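Long-range contacts in putative Acetyltransferase (Lactobacillus plantarum WCFS1, PDB 3EFA), which is a putative N-acetyltransferase that probably transfers the acetyl group of acetyl-CoA to an amine of a substrate not yet known: residues Glu47-Tyr52 against Leu62-Gln67; Pro58-Arg63 against Arg90-Ala95. All coordinates share one frame; numbering follows the deposited sequence.

Overall arrangement
Contact 1 (47-52 with 62-67) pairs two neighbouring strands of the mixed sheet, and contact 2 (58-63 with 90-95) lays a helix over the same pair. Their centres are about 8 Å apart, and they share Leu62 and Arg63 of strand 57-66. Ala49 of contact 1 also touches contact 2: its O lies 3.8 Å from Leu92 CD2 and 3.0 Å from Thr61 OG1, a probable hydrogen bond. A formic acid molecule, probably from the crystallisation liquor, sits about 5 Å from the Thr60 side chain. In GNAT relatives acetyl-CoA binds where the parallel strands corresponding to 71-79 and 107-113 splay apart, beside the N-terminal end of the helix corresponding to 88-102; the same is probable here.

Contact 1: residues Glu47-Tyr52 against Leu62-Gln67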
loop_
_atom_site.group_PDB
_atom_site.type_symbol
_atom_site.label_atom_id
_atom_site.label_comp_id
_atom_site.label_asym_id
_atom_site.label_seq_id
_atom_site.Cartn_x
_atom_site.Cartn_y
_atom_site.Cartn_z
ATOM N N GLU A 47 -12.843 -16.314 -9.193
ATOM C CA GLU A 47 -13.207 -17.253 -8.126
ATOM C C GLU A 47 -13.707 -16.563 -6.860
ATOM O O GLU A 47 -13.152 -15.549 -6.443
ATOM C CB GLU A 47 -12.028 -18.172 -7.803
ATOM C CG GLU A 47 -11.684 -19.098 -8.970
ATOM C CD GLU A 47 -10.540 -20.051 -8.680
ATOM O OE1 GLU A 47 -9.422 -19.589 -8.330
ATOM O OE2 GLU A 47 -10.758 -21.271 -8.833
ATOM N N TYR A 48 -14.747 -17.118 -6.240
ATOM C CA TYR A 48 -15.282 -16.532 -5.002
ATOM C C TYR A 48 -15.272 -17.557 -3.871
ATOM O O TYR A 48 -15.358 -18.752 -4.117
ATOM C CB TYR A 48 -16.700 -15.969 -5.232
ATOM C CG TYR A 48 -16.776 -15.012 -6.411
ATOM C CD1 TYR A 48 -16.723 -13.631 -6.218
ATOM C CD2 TYR A 48 -16.866 -15.488 -7.726
ATOM C CE1 TYR A 48 -16.776 -12.748 -7.296
ATOM C CE2 TYR A 48 -16.910 -14.608 -8.814
ATOM C CZ TYR A 48 -16.867 -13.231 -8.591
ATOM O OH TYR A 48 -16.908 -12.332 -9.650
ATOM N N ALA A 49 -15.131 -17.084 -2.633
ATOM C CA ALA A 49 -15.231 -17.946 -1.456
ATOM C C ALA A 49 -16.591 -17.746 -0.787
ATOM O O ALA A 49 -16.933 -16.619 -0.432
ATOM C CB ALA A 49 -14.078 -17.652 -0.450
ATOM N N VAL A 50 -17.355 -18.832 -0.610
ATOM C CA VAL A 50 -18.678 -18.756 0.020
ATOM C C VAL A 50 -18.872 -19.784 1.146
ATOM O O VAL A 50 -18.594 -20.978 0.955
ATOM C CB VAL A 50 -19.829 -18.915 -1.042
ATOM C CG1 VAL A 50 -21.216 -18.813 -0.391
ATOM C CG2 VAL A 50 -19.696 -17.900 -2.154
ATOM N N LEU A 51 -19.352 -19.323 2.309
ATOM C CA LEU A 51 -19.700 -20.211 3.436
ATOM C C LEU A 51 -21.217 -20.475 3.519
ATOM O O LEU A 51 -22.023 -19.545 3.601
ATOM C CB LEU A 51 -19.160 -19.661 4.775
ATOM C CG LEU A 51 -19.205 -20.555 6.042
ATOM C CD1 LEU A 51 -18.089 -20.227 7.060
ATOM C CD2 LEU A 51 -20.596 -20.579 6.750
ATOM N N TYR A 52 -21.591 -21.752 3.494
ATOM C CA TYR A 52 -22.999 -22.188 3.514
ATOM C C TYR A 52 -23.365 -22.905 4.836
ATOM O O TYR A 52 -22.636 -23.803 5.295
ATOM C CB TYR A 52 -23.255 -23.176 2.370
ATOM C CG TYR A 52 -23.021 -22.661 0.958
ATOM C CD1 TYR A 52 -24.088 -22.226 0.167
ATOM C CD2 TYR A 52 -21.737 -22.643 0.395
ATOM C CE1 TYR A 52 -23.885 -21.764 -1.134
ATOM C CE2 TYR A 52 -21.522 -22.185 -0.912
ATOM C CZ TYR A 52 -22.606 -21.750 -1.673
ATOM O OH TYR A 52 -22.414 -21.296 -2.971
ATOM N N LEU A 62 -16.325 -13.761 0.265
ATOM C CA LEU A 62 -15.253 -12.850 -0.152
ATOM C C LEU A 62 -14.784 -13.160 -1.591
ATOM O O LEU A 62 -15.010 -14.262 -2.103
ATOM C CB LEU A 62 -14.081 -12.866 0.849
ATOM C CG LEU A 62 -13.225 -14.126 1.057
ATOM C CD1 LEU A 62 -12.198 -14.322 -0.063
ATOM C CD2 LEU A 62 -12.523 -14.067 2.413
ATOM N N ARG A 63 -14.151 -12.185 -2.240
ATOM C CA ARG A 63 -13.681 -12.352 -3.614
ATOM C C ARG A 63 -12.162 -12.574 -3.659
ATOM O O ARG A 63 -11.384 -11.828 -3.037
ATOM C CB ARG A 63 -14.082 -11.137 -4.482
ATOM C CG ARG A 63 -13.705 -11.261 -5.992
ATOM C CD ARG A 63 -14.320 -10.151 -6.874
ATOM N NE ARG A 63 -13.600 -8.873 -6.774
ATOM C CZ ARG A 63 -13.859 -7.786 -7.507
ATOM N NH1 ARG A 63 -14.837 -7.799 -8.421
ATOM N NH2 ARG A 63 -13.131 -6.680 -7.329
ATOM N N LEU A 64 -11.731 -13.594 -4.395
ATOM C CA LEU A 64 -10.294 -13.854 -4.515
ATOM C C LEU A 64 -9.656 -13.000 -5.627
ATOM O O LEU A 64 -10.056 -13.090 -6.790
ATOM C CB LEU A 64 -10.034 -15.361 -4.692
ATOM C CG LEU A 64 -10.547 -16.114 -3.444
ATOM C CD1 LEU A 64 -11.289 -17.394 -3.756
ATOM C CD2 LEU A 64 -9.434 -16.355 -2.402
ATOM N N GLU A 65 -8.697 -12.150 -5.237
ATOM C CA GLU A 65 -8.030 -11.207 -6.143
ATOM C C GLU A 65 -6.488 -11.325 -6.087
ATOM O O GLU A 65 -5.805 -10.492 -5.466
ATOM C CB GLU A 65 -8.457 -9.756 -5.840
ATOM C CG GLU A 65 -9.972 -9.535 -5.720
ATOM C CD GLU A 65 -10.365 -8.093 -5.360
ATOM O OE1 GLU A 65 -9.491 -7.189 -5.390
ATOM O OE2 GLU A 65 -11.556 -7.863 -5.040
ATOM N N PRO A 66 -5.931 -12.337 -6.772
ATOM C CA PRO A 66 -4.463 -12.519 -6.817
ATOM C C PRO A 66 -3.743 -11.277 -7.358
ATOM O O PRO A 66 -4.227 -10.673 -8.324
ATOM C CB PRO A 66 -4.251 -13.656 -7.820
ATOM C CG PRO A 66 -5.624 -14.081 -8.318
ATOM C CD PRO A 66 -6.667 -13.157 -7.758
ATOM N N GLN A 67 -2.612 -10.919 -6.751
ATOM C CA GLN A 67 -1.777 -9.817 -7.219
ATOM C C GLN A 67 -0.395 -10.360 -7.624
ATOM O O GLN A 67 -0.138 -11.552 -7.496
ATOM C CB GLN A 67 -1.630 -8.755 -6.119
ATOM C CG GLN A 67 -2.946 -8.329 -5.480
ATOM C CD GLN A 67 -3.785 -7.454 -6.401
ATOM O OE1 GLN A 67 -3.262 -6.515 -7.014
ATOM N NE2 GLN A 67 -5.095 -7.767 -6.516
HETATM O O HOH W 1 -10.013 -15.067 -8.742
#
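The beta hairpin of strands 48-52 and 57-66 is tied together where Ala49 faces Leu62 and Tyr48 faces Arg63. Ala49 and Leu62 form an antiparallel hydrogen-bonded pair: Ala49 N gives to Leu62 O at 2.9 Å, and Leu62 N returns a bond to Ala49 O at 3.0 Å. Leu64 N donates to Glu47 O at 3.2 Å, and a water joins Glu47 N to Leu64 O. The small Ala49 leaves room for a leucine on its own face of the sheet, its CB resting 3.8 Å from Leu62 CD1. On the other face, in the non-hydrogen-bonded pair, Tyr48 and Arg63 run side by side in the same direction. With CG anti to the backbone N (chi1 -176°), the arginine lays its methylenes against one flank of the phenol, CD coming obliquely to within 3.6 Å of Tyr48 CE1. A bend at chi3 (78°) turns NE aside; in a side-on salt bridge NE (2.9 Å) and NH2 meet Glu65 OE2, which lies in the guanidinium plane while both nitrogens stand above one face of its carboxylate, and NH1 meets Asp39 and Asp42. The long arginine suits a buried place where methylenes meet a ring and a guanidinium meets carboxylates. An alanine here would probably leave the carboxylates of Asp39, Asp42 and Glu65 without this guanidinium's charge and open a gap beside the tyrosine ring, whose OH bonds to Asp42. Tyr48 also packs on Ala18 of helix 12-29, Leu64 on Trp99 of helix 88-102 from the other face, and strand 5-9 continues the sheet beyond 48-52.

Contact 2: residues Pro58-Arg63 against Arg90-Ala95; sequences PITTLR and RQLLTA
Thr60 is the first residue of strand 58-63 to meet Leu92 of the helix. The two side chains slide past each other in opposite directions, and the methyl CG2 of Thr60 comes within 3.9 Å of Leu92 CD2. Threonine suits this place because its two branches do different work: CG2 offers a small apolar surface to the helix, while OG1, anti to the backbone N (chi1 -168°), is hydrogen-bonded to Thr79 OG1 and Cys78 O in the neighbouring strand 71-79. Leu92 CD2 also lies 3.8 Å from Thr60 O.

Thr61 points its side chain away from the helix and takes part through its backbone. Leu92 CD2 rests 3.6 Å from Thr61 CA, so a single methyl of the leucine bears on the strand's main chain. In Leu92, chi1 (-175°) puts CG anti to the backbone N, and CD2 carries the chain on from there to the strand. On the far side of the sheet, Thr61 meets Ala18 and Leu21 of helix 12-29, while its OG1 bonds to Ala49 O of the adjacent strand; threonine thus serves both the sheet and the packing of that helix.

Leu62 turns back toward the helix. Its CD2 approaches Leu92 CG at 4.2 Å and Leu93 CD1 at 4.4 Å, the forked end of leucine letting one methyl touch two successive helix residues. Phe74 of strand 71-79 touches both Leu62 and Leu93.

No hydrogen bond links strand and helix here; the buried join is apolar. The segment axes approach to 8.7 Å and make an angle of 41°. Helix 88-102 is the connection of a beta-alpha-beta crossover between the parallel strands 71-79 and 107-113, laid on one face of the sheet with helix 12-29 on the other, the layered arrangement of the GNAT fold.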
loop_
_atom_site.group_PDB
_atom_site.type_symbol
_atom_site.label_atom_id
_atom_site.label_comp_id
_atom_site.label_asym_id
_atom_site.label_seq_id
_atom_site.Cartn_x
_atom_site.Cartn_y
_atom_site.Cartn_z
ATOM N N PRO A 58 -26.377 -19.591 1.676
ATOM C CA PRO A 58 -25.068 -18.935 1.812
ATOM C C PRO A 58 -25.175 -17.783 2.812
ATOM O O PRO A 58 -26.199 -17.098 2.785
ATOM C CB PRO A 58 -24.794 -18.401 0.403
ATOM C CG PRO A 58 -26.139 -18.205 -0.220
ATOM C CD PRO A 58 -27.089 -19.194 0.445
ATOM N N ILE A 59 -24.173 -17.576 3.670
ATOM C CA ILE A 59 -24.258 -16.517 4.692
ATOM C C ILE A 59 -23.098 -15.502 4.739
ATOM O O ILE A 59 -23.260 -14.386 5.254
ATOM C CB ILE A 59 -24.495 -17.079 6.124
ATOM C CG1 ILE A 59 -23.296 -17.896 6.601
ATOM C CG2 ILE A 59 -25.785 -17.892 6.194
ATOM C CD1 ILE A 59 -23.280 -18.120 8.119
ATOM N N THR A 60 -21.935 -15.873 4.220
ATOM C CA THR A 60 -20.824 -14.933 4.172
ATOM C C THR A 60 -19.942 -15.234 2.949
ATOM O O THR A 60 -19.927 -16.376 2.463
ATOM C CB THR A 60 -20.037 -14.910 5.534
ATOM O OG1 THR A 60 -19.132 -13.798 5.565
ATOM C CG2 THR A 60 -19.275 -16.224 5.770
ATOM N N THR A 61 -19.255 -14.210 2.431
ATOM C CA THR A 61 -18.495 -14.338 1.180
ATOM C C THR A 61 -17.300 -13.385 1.082
ATOM O O THR A 61 -17.265 -12.340 1.727
ATOM C CB THR A 61 -19.404 -14.108 -0.083
ATOM O OG1 THR A 61 -18.648 -14.335 -1.279
ATOM C CG2 THR A 61 -19.933 -12.679 -0.120
ATOM N N LEU A 62 -16.325 -13.761 0.265
ATOM C CA LEU A 62 -15.253 -12.850 -0.152
ATOM C C LEU A 62 -14.784 -13.160 -1.591
ATOM O O LEU A 62 -15.010 -14.262 -2.103
ATOM C CB LEU A 62 -14.081 -12.866 0.849
ATOM C CG LEU A 62 -13.225 -14.126 1.057
ATOM C CD1 LEU A 62 -12.198 -14.322 -0.063
ATOM C CD2 LEU A 62 -12.523 -14.067 2.413
ATOM N N ARG A 63 -14.151 -12.185 -2.240
ATOM C CA ARG A 63 -13.681 -12.352 -3.614
ATOM C C ARG A 63 -12.162 -12.574 -3.659
ATOM O O ARG A 63 -11.384 -11.828 -3.037
ATOM C CB ARG A 63 -14.082 -11.137 -4.482
ATOM C CG ARG A 63 -13.705 -11.261 -5.992
ATOM C CD ARG A 63 -14.320 -10.151 -6.874
ATOM N NE ARG A 63 -13.600 -8.873 -6.774
ATOM C CZ ARG A 63 -13.859 -7.786 -7.507
ATOM N NH1 ARG A 63 -14.837 -7.799 -8.421
ATOM N NH2 ARG A 63 -13.131 -6.680 -7.329
ATOM N N ARG A 90 -14.844 -14.475 10.126
ATOM C CA ARG A 90 -13.511 -14.824 10.617
ATOM C C ARG A 90 -13.138 -16.258 10.247
ATOM O O ARG A 90 -11.988 -16.535 9.881
ATOM C CB ARG A 90 -13.439 -14.607 12.140
ATOM C CG ARG A 90 -12.032 -14.445 12.706
ATOM C CD ARG A 90 -12.036 -13.926 14.158
ATOM N NE ARG A 90 -12.977 -14.664 14.993
ATOM C CZ ARG A 90 -13.995 -14.115 15.655
ATOM N NH1 ARG A 90 -14.186 -12.801 15.616
ATOM N NH2 ARG A 90 -14.812 -14.884 16.371
ATOM N N GLN A 91 -14.122 -17.160 10.346
ATOM C CA GLN A 91 -13.980 -18.556 9.936
ATOM C C GLN A 91 -13.671 -18.676 8.431
ATOM O O GLN A 91 -12.786 -19.439 8.025
ATOM C CB GLN A 91 -15.265 -19.325 10.262
ATOM C CG GLN A 91 -15.127 -20.845 10.329
ATOM C CD GLN A 91 -15.139 -21.383 11.761
ATOM O OE1 GLN A 91 -15.492 -20.666 12.701
ATOM N NE2 GLN A 91 -14.759 -22.651 11.928
ATOM N N LEU A 92 -14.403 -17.927 7.608
ATOM C CA LEU A 92 -14.172 -17.912 6.161
ATOM C C LEU A 92 -12.749 -17.455 5.817
ATOM O O LEU A 92 -12.047 -18.099 5.019
ATOM C CB LEU A 92 -15.199 -17.018 5.444
ATOM C CG LEU A 92 -15.137 -17.011 3.899
ATOM C CD1 LEU A 92 -15.144 -18.432 3.304
ATOM C CD2 LEU A 92 -16.246 -16.176 3.266
ATOM N N LEU A 93 -12.328 -16.347 6.431
ATOM C CA LEU A 93 -11.013 -15.784 6.170
ATOM C C LEU A 93 -9.886 -16.743 6.551
ATOM O O LEU A 93 -8.931 -16.930 5.779
ATOM C CB LEU A 93 -10.843 -14.447 6.893
ATOM C CG LEU A 93 -9.477 -13.769 6.730
ATOM C CD1 LEU A 93 -9.210 -13.400 5.255
ATOM C CD2 LEU A 93 -9.351 -12.532 7.649
ATOM N N THR A 94 -9.995 -17.345 7.735
ATOM C CA THR A 94 -9.028 -18.364 8.170
ATOM C C THR A 94 -8.933 -19.501 7.142
ATOM O O THR A 94 -7.842 -19.991 6.854
ATOM C CB THR A 94 -9.370 -18.943 9.571
ATOM O OG1 THR A 94 -9.311 -17.906 10.559
ATOM C CG2 THR A 94 -8.399 -20.059 9.966
ATOM N N ALA A 95 -10.066 -19.903 6.560
ATOM C CA ALA A 95 -10.016 -20.915 5.496
ATOM C C ALA A 95 -9.426 -20.400 4.168
ATOM O O ALA A 95 -8.704 -21.121 3.483
ATOM C CB ALA A 95 -11.385 -21.569 5.285
#